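Local coordinates for viral structural protein 4 (PDB 6TZ0) that binds GTP, sits against the viral RNA-dependent RNA polymerase inside the virion and probably assists it in transcribing the double-stranded RNA genome, at residues 1-6 against 162-167; 155-160 against 182-187; 432-437 against 523-528. All coordinates share one frame; numbering follows the deposited sequence.

Interaction 1: 1-6 against 162-167; sequences MFAIDP and EKYQSL
Ile4 and Tyr164 reach toward each other tip to tip, and the methyl CD1 of Ile4 ends over one face of the phenol ring. Ile4 CD1 stands 3.8 Å from the centroid of the Tyr164 ring and 15° off the ring normal, a CH-pi contact in which the slim, unbranched ethyl arm of isoleucine suits the flat aromatic surface. Ile4 CD1 also lies 3.8 Å from CB of Leu167, just past the end of helix 162-166. Ala3 CB packs on the ring too, 4.1 Å from Tyr164 CE2, its small methyl letting the backbone run close to the phenol. The contact thus seats the irregular N-terminal segment, which precedes helix 10-15, on the short helix 162-166 that follows strand 157-159. Tyr164 CG is anti to the backbone N (chi1 -170°), and the ring carries its hydroxyl on to the N-terminal backbone, where Ile4 N gives Tyr164 OH a weak hydrogen bond of 3.3 Å. The stronger partner of that hydroxyl is Tyr13 OH, and Tyr13 also bonds to Ile4 O, so one tyrosine of helix 10-15 holds both partners. Farther out, Met1 lies on helix 41-60, while Glu162 packs on Phe467 and Gln165 on Tyr583 of the polymerase chain.

Interaction 2: 155-160 against 182-187; sequences ALIIFD and HIIPTW
Ile184 lays its CD1 methyl between two side chains of the neighbouring strand, 3.6 Å from CE1 of Phe159 and 3.7 Å from CG2 of Ile157. The methyl meets the phenyl at its edge, near the ring plane, and the two side chains lie side by side, pointing the same way. Ile157, by contrast, crosses Ile184 at a slant. With CG1 of Ile157 beside the backbone N (chi1 -60°), CG2 is left anti to it, and this is the branch that meets CD1 of Ile184. Beta-branched isoleucine suits such extended chain, filling the space close to the backbone as well as farther out. His182 shares this face, but its imidazole leads away from the other strand to meet Tyr197 edge-to-face.

Ile158 and Ile183 occupy the other face, where both pack on Tyr583 of the RNA-dependent RNA polymerase chain. Beyond them, Asp160 brings CB to 4.1 Å from CG2 of Ile183; its backbone N bonds to Ile184 O at 3.0 Å, with a bent N-H...O angle of 132°.

Three further backbone bonds join the strands. His182 N reaches Leu156 O at 2.8 Å, Ile158 N reaches His182 O at 3.1 Å, and Ile184 N reaches Ile158 O at 3.0 Å. Residue 158 therefore bonds through both N and O to residues 182 and 184, on either side of its partner Ile183, the staggered pattern of parallel pairing. The axes of the short strands 157-159 and 182-184 differ by 25°. Helices 162-166 and 170-176 lie between the strands in sequence, and Ile176 of the latter packs on Ile158. Two parallel neighbours joined through helices in this way form a beta-alpha-beta crossover, here in a sheet with two strands within this chain.

Interaction 3: 432-437 against 523-528; sequences SEVAQY and GGVVQL
Val525 pushes both its methyls against the start of helix 434-438, and 90 Å² of its surface is buried there. CG2 of Val525 fits against the backbone that leads into the helix, 3.5 Å from Ser432 O. The same Val525 CG2 lies 3.7 Å from CG2 of Val434. The two valines slide past each other in opposite directions. CG1 of Val525, anti to its backbone N (chi1 -168°), rests 3.6 Å from Glu433 O and 4.1 Å from CB of Tyr437. A short, branched residue suits this spot, since it can touch main chain directly.

One helical turn on, Leu528 carries the contact deeper. Its CD2 approaches Tyr437 at the ring edge, near the ring plane, 3.7 Å from CD2 of the tyrosine, and the two side chains cross at a slant. Tyr437 serves here as a hydrocarbon surface, while its hydroxyl bonds to Asp532, farther along helix 524-537, and its ring makes a cation-pi contact with Lys445. Gly524, at the start of that helix, is near Arg520, which binds GTP in another structure of this protein.

No hydrogen bond spans the two segments, so their direct contact is apolar and shape-dependent, whereas the Tyr437-Asp532 bond gives the same pair of helices a directional polar link beside it.

In the fold
From the N terminus, segment 1-6 meets segment 162-167 across 155 intervening residues, the long loop that interaction 1 closes. Strand 157-159 lies inside that loop, yet its partner 182-184 comes after the loop has closed: interactions 1 and 2 therefore cross along the chain, interaction 2 closing over just 21 residues. Their centres are 9 Å apart and they touch, Ala3 N lying 2.9 Å from Ile157 O, a probable hydrogen bond; together they tie the N-terminal segment, the two paired strands and their connecting helices into one unit beside the polymerase. Interaction 3 follows in series, closing over 85 residues and joining helices 434-438 and 524-537 on the opposite side of the chain's centre, about 48 Å from interaction 2 between centres.

Interaction 1: 1-6 against 162-167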
# COMPACT_ATOMS: atom_id res chain seq x y z
N MET B 1 -7.24 28.94 35.58
CA MET B 1 -7.86 27.65 35.27
C MET B 1 -6.85 26.58 34.86
O MET B 1 -6.26 26.65 33.79
CB MET B 1 -8.90 27.80 34.18
CG MET B 1 -9.59 26.50 33.84
SD MET B 1 -10.91 26.65 32.65
CE MET B 1 -11.35 24.94 32.42
N PHE B 2 -6.67 25.57 35.71
CA PHE B 2 -5.75 24.49 35.44
C PHE B 2 -6.40 23.43 34.55
O PHE B 2 -7.62 23.37 34.41
CB PHE B 2 -5.31 23.85 36.76
CG PHE B 2 -4.44 24.73 37.58
CD1 PHE B 2 -3.07 24.73 37.42
CD2 PHE B 2 -5.00 25.59 38.51
CE1 PHE B 2 -2.28 25.54 38.18
CE2 PHE B 2 -4.21 26.41 39.26
CZ PHE B 2 -2.85 26.39 39.10
N ALA B 3 -5.56 22.60 33.95
CA ALA B 3 -6.07 21.49 33.15
C ALA B 3 -6.74 20.44 34.02
O ALA B 3 -7.70 19.80 33.59
CB ALA B 3 -4.94 20.87 32.34
N ILE B 4 -6.24 20.26 35.24
CA ILE B 4 -6.82 19.35 36.21
C ILE B 4 -7.27 20.18 37.40
O ILE B 4 -6.49 20.99 37.91
CB ILE B 4 -5.81 18.27 36.63
CG1 ILE B 4 -5.39 17.46 35.41
CG2 ILE B 4 -6.39 17.36 37.67
CD1 ILE B 4 -4.16 16.64 35.62
N ASP B 5 -8.51 20.00 37.81
CA ASP B 5 -9.13 20.82 38.84
C ASP B 5 -8.48 20.56 40.19
O ASP B 5 -8.50 19.41 40.66
CB ASP B 5 -10.62 20.49 38.88
CG ASP B 5 -11.44 21.51 39.63
OD1 ASP B 5 -10.87 22.50 40.14
OD2 ASP B 5 -12.66 21.32 39.71
N PRO B 6 -7.90 21.56 40.85
CA PRO B 6 -7.28 21.31 42.16
C PRO B 6 -8.28 21.10 43.27
O PRO B 6 -7.93 20.48 44.28
CB PRO B 6 -6.45 22.58 42.41
CG PRO B 6 -6.28 23.19 41.09
CD PRO B 6 -7.54 22.90 40.35
N GLU B 162 4.88 14.46 32.48
CA GLU B 162 4.16 13.48 31.67
C GLU B 162 3.02 12.84 32.45
O GLU B 162 1.95 12.58 31.88
CB GLU B 162 5.13 12.42 31.16
CG GLU B 162 4.50 11.39 30.24
CD GLU B 162 5.50 10.37 29.71
OE1 GLU B 162 6.70 10.50 30.04
OE2 GLU B 162 5.09 9.44 28.99
N LYS B 163 3.23 12.58 33.74
CA LYS B 163 2.19 12.06 34.62
C LYS B 163 1.04 13.06 34.76
O LYS B 163 -0.11 12.65 34.93
CB LYS B 163 2.80 11.73 35.98
CG LYS B 163 1.87 11.18 37.04
CD LYS B 163 1.35 9.81 36.69
CE LYS B 163 0.72 9.15 37.91
NZ LYS B 163 -0.46 9.89 38.41
N TYR B 164 1.33 14.36 34.67
CA TYR B 164 0.27 15.35 34.67
C TYR B 164 -0.49 15.33 33.35
O TYR B 164 -1.72 15.46 33.33
CB TYR B 164 0.86 16.74 34.92
CG TYR B 164 -0.17 17.83 35.17
CD1 TYR B 164 -0.68 18.05 36.43
CD2 TYR B 164 -0.63 18.62 34.12
CE1 TYR B 164 -1.61 19.04 36.66
CE2 TYR B 164 -1.57 19.59 34.33
CZ TYR B 164 -2.05 19.80 35.60
OH TYR B 164 -2.98 20.79 35.80
N GLN B 165 0.23 15.19 32.23
CA GLN B 165 -0.40 15.27 30.91
C GLN B 165 -1.22 14.04 30.59
O GLN B 165 -2.14 14.10 29.78
CB GLN B 165 0.65 15.49 29.83
CG GLN B 165 1.24 16.87 29.80
CD GLN B 165 2.37 16.99 28.80
OE1 GLN B 165 2.72 16.02 28.13
NE2 GLN B 165 2.95 18.17 28.70
N SER B 166 -0.89 12.90 31.20
CA SER B 166 -1.71 11.71 31.01
C SER B 166 -3.06 11.82 31.71
O SER B 166 -4.01 11.14 31.31
CB SER B 166 -0.98 10.47 31.51
OG SER B 166 -0.84 10.52 32.92
N LEU B 167 -3.17 12.67 32.72
CA LEU B 167 -4.37 12.79 33.52
C LEU B 167 -5.24 13.96 33.10
O LEU B 167 -6.26 14.21 33.75
CB LEU B 167 -4.00 12.93 35.00
CG LEU B 167 -3.31 11.69 35.56
CD1 LEU B 167 -2.79 11.95 36.94
CD2 LEU B 167 -4.29 10.53 35.56

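Interaction 2: 155-160 against 182-187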
# COMPACT_ATOMS: atom_id res chain seq x y z
N ALA B 155 -6.78 31.79 31.88
CA ALA B 155 -5.81 31.12 31.03
C ALA B 155 -5.68 29.65 31.41
O ALA B 155 -5.69 29.29 32.59
CB ALA B 155 -4.44 31.79 31.15
N LEU B 156 -5.55 28.80 30.40
CA LEU B 156 -5.44 27.36 30.62
C LEU B 156 -4.01 27.02 31.02
O LEU B 156 -3.06 27.43 30.35
CB LEU B 156 -5.86 26.62 29.36
CG LEU B 156 -6.19 25.13 29.40
CD1 LEU B 156 -7.29 24.87 28.40
CD2 LEU B 156 -4.99 24.31 29.03
N ILE B 157 -3.86 26.26 32.10
CA ILE B 157 -2.57 26.06 32.75
C ILE B 157 -2.22 24.58 32.76
O ILE B 157 -3.00 23.76 33.26
CB ILE B 157 -2.58 26.64 34.17
CG1 ILE B 157 -2.87 28.13 34.14
CG2 ILE B 157 -1.25 26.42 34.81
CD1 ILE B 157 -3.19 28.70 35.46
N ILE B 158 -1.05 24.24 32.23
CA ILE B 158 -0.58 22.86 32.11
C ILE B 158 0.78 22.76 32.77
O ILE B 158 1.62 23.65 32.61
CB ILE B 158 -0.49 22.43 30.63
CG1 ILE B 158 -1.79 22.68 29.89
CG2 ILE B 158 -0.23 20.96 30.50
CD1 ILE B 158 -1.66 22.53 28.41
N PHE B 159 1.01 21.68 33.51
CA PHE B 159 2.36 21.35 33.96
C PHE B 159 3.10 20.63 32.84
O PHE B 159 2.49 19.96 32.01
CB PHE B 159 2.35 20.46 35.21
CG PHE B 159 1.89 21.14 36.47
CD1 PHE B 159 1.68 22.50 36.51
CD2 PHE B 159 1.72 20.41 37.62
CE1 PHE B 159 1.26 23.11 37.68
CE2 PHE B 159 1.32 21.02 38.79
CZ PHE B 159 1.09 22.37 38.81
N ASP B 160 4.43 20.72 32.86
CA ASP B 160 5.24 20.10 31.82
C ASP B 160 5.73 18.71 32.24
O ASP B 160 6.82 18.28 31.86
CB ASP B 160 6.41 21.01 31.45
CG ASP B 160 6.97 20.73 30.07
OD1 ASP B 160 6.44 19.85 29.38
OD2 ASP B 160 7.96 21.39 29.69
N HIS B 182 -0.60 28.22 29.28
CA HIS B 182 0.51 28.66 30.12
C HIS B 182 1.21 27.42 30.66
O HIS B 182 0.68 26.74 31.54
CB HIS B 182 0.01 29.55 31.25
CG HIS B 182 1.11 30.16 32.05
ND1 HIS B 182 1.67 29.53 33.14
CD2 HIS B 182 1.77 31.33 31.91
CE1 HIS B 182 2.62 30.30 33.65
NE2 HIS B 182 2.70 31.39 32.92
N ILE B 183 2.39 27.14 30.14
CA ILE B 183 3.10 25.90 30.43
C ILE B 183 4.12 26.15 31.53
O ILE B 183 4.96 27.05 31.41
CB ILE B 183 3.77 25.35 29.16
CG1 ILE B 183 2.70 25.12 28.10
CG2 ILE B 183 4.50 24.07 29.46
CD1 ILE B 183 3.23 24.93 26.73
N ILE B 184 4.04 25.38 32.60
CA ILE B 184 4.90 25.55 33.77
C ILE B 184 6.01 24.50 33.70
O ILE B 184 5.70 23.30 33.67
CB ILE B 184 4.11 25.42 35.07
CG1 ILE B 184 3.02 26.47 35.14
CG2 ILE B 184 5.03 25.55 36.26
CD1 ILE B 184 2.11 26.30 36.31
N PRO B 185 7.28 24.89 33.67
CA PRO B 185 8.35 23.90 33.58
C PRO B 185 8.57 23.16 34.89
O PRO B 185 8.29 23.66 35.98
CB PRO B 185 9.57 24.74 33.21
CG PRO B 185 9.27 26.07 33.76
CD PRO B 185 7.80 26.26 33.61
N THR B 186 9.08 21.94 34.77
CA THR B 186 9.39 21.08 35.90
C THR B 186 10.88 20.77 35.87
O THR B 186 11.41 20.37 34.83
CB THR B 186 8.58 19.79 35.86
OG1 THR B 186 8.91 19.05 34.68
CG2 THR B 186 7.09 20.08 35.87
N TRP B 187 11.55 20.95 37.01
CA TRP B 187 13.00 20.80 37.04
C TRP B 187 13.39 19.32 37.05
O TRP B 187 14.03 18.83 36.11
CB TRP B 187 13.57 21.52 38.27
CG TRP B 187 15.07 21.52 38.35
CD1 TRP B 187 15.85 20.70 39.12
CD2 TRP B 187 15.98 22.40 37.68
NE1 TRP B 187 17.17 20.99 38.95
CE2 TRP B 187 17.28 22.04 38.08
CE3 TRP B 187 15.81 23.46 36.79
CZ2 TRP B 187 18.42 22.70 37.60
CZ3 TRP B 187 16.94 24.12 36.32
CH2 TRP B 187 18.23 23.74 36.72

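Interaction 3: 432-437 against 523-528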
# COMPACT_ATOMS: atom_id res chain seq x y z
N SER B 432 48.17 -2.21 22.23
CA SER B 432 48.18 -3.13 23.35
C SER B 432 47.63 -2.54 24.63
O SER B 432 47.31 -3.30 25.55
CB SER B 432 49.61 -3.62 23.62
OG SER B 432 50.13 -4.33 22.51
N GLU B 433 47.51 -1.22 24.73
CA GLU B 433 47.20 -0.55 25.98
C GLU B 433 46.03 0.40 25.79
O GLU B 433 45.69 0.79 24.67
CB GLU B 433 48.41 0.24 26.50
CG GLU B 433 49.59 -0.62 26.88
CD GLU B 433 49.29 -1.49 28.08
OE1 GLU B 433 48.56 -1.02 28.98
OE2 GLU B 433 49.78 -2.63 28.12
N VAL B 434 45.41 0.75 26.91
CA VAL B 434 44.32 1.72 26.89
C VAL B 434 44.86 3.11 26.59
O VAL B 434 44.22 3.91 25.88
CB VAL B 434 43.56 1.68 28.23
CG1 VAL B 434 42.40 2.66 28.25
CG2 VAL B 434 43.05 0.29 28.50
N ALA B 435 46.06 3.42 27.09
CA ALA B 435 46.69 4.70 26.80
C ALA B 435 47.08 4.83 25.34
O ALA B 435 47.09 5.94 24.80
CB ALA B 435 47.91 4.89 27.69
N GLN B 436 47.39 3.71 24.68
CA GLN B 436 47.66 3.75 23.25
C GLN B 436 46.38 3.96 22.46
O GLN B 436 46.37 4.69 21.46
CB GLN B 436 48.33 2.45 22.81
CG GLN B 436 49.68 2.20 23.45
CD GLN B 436 50.28 0.90 22.99
OE1 GLN B 436 49.69 0.16 22.21
NE2 GLN B 436 51.47 0.59 23.49
N TYR B 437 45.29 3.33 22.89
CA TYR B 437 44.04 3.38 22.14
C TYR B 437 43.36 4.73 22.28
O TYR B 437 42.83 5.27 21.30
CB TYR B 437 43.12 2.26 22.59
CG TYR B 437 41.74 2.31 21.97
CD1 TYR B 437 41.54 2.00 20.64
CD2 TYR B 437 40.64 2.66 22.74
CE1 TYR B 437 40.28 2.05 20.08
CE2 TYR B 437 39.38 2.71 22.19
CZ TYR B 437 39.21 2.41 20.87
OH TYR B 437 37.95 2.46 20.32
N GLY B 523 41.95 -7.90 29.45
CA GLY B 523 41.90 -7.28 28.15
C GLY B 523 40.92 -6.12 28.06
O GLY B 523 39.96 -6.17 27.30
N GLY B 524 41.17 -5.07 28.84
CA GLY B 524 40.29 -3.91 28.84
C GLY B 524 40.36 -3.08 27.57
O GLY B 524 39.43 -2.32 27.29
N VAL B 525 41.45 -3.22 26.81
CA VAL B 525 41.57 -2.51 25.54
C VAL B 525 40.58 -3.07 24.53
O VAL B 525 39.90 -2.33 23.82
CB VAL B 525 43.00 -2.62 25.00
CG1 VAL B 525 43.21 -1.66 23.85
CG2 VAL B 525 43.99 -2.43 26.11
N VAL B 526 40.50 -4.40 24.47
CA VAL B 526 39.56 -5.09 23.60
C VAL B 526 38.13 -4.78 24.01
O VAL B 526 37.25 -4.59 23.17
CB VAL B 526 39.85 -6.59 23.62
CG1 VAL B 526 38.94 -7.35 22.67
CG2 VAL B 526 41.30 -6.85 23.32
N GLN B 527 37.90 -4.66 25.32
CA GLN B 527 36.57 -4.36 25.84
C GLN B 527 36.14 -2.94 25.47
O GLN B 527 35.00 -2.73 25.05
CB GLN B 527 36.57 -4.55 27.35
CG GLN B 527 36.74 -5.98 27.77
CD GLN B 527 35.56 -6.83 27.41
OE1 GLN B 527 34.42 -6.42 27.59
NE2 GLN B 527 35.82 -8.02 26.88
N LEU B 528 37.05 -1.98 25.59
CA LEU B 528 36.74 -0.60 25.20
C LEU B 528 36.56 -0.48 23.69
O LEU B 528 35.68 0.26 23.23
CB LEU B 528 37.83 0.33 25.70
CG LEU B 528 37.62 1.82 25.48
CD1 LEU B 528 36.38 2.29 26.20
CD2 LEU B 528 38.82 2.56 25.97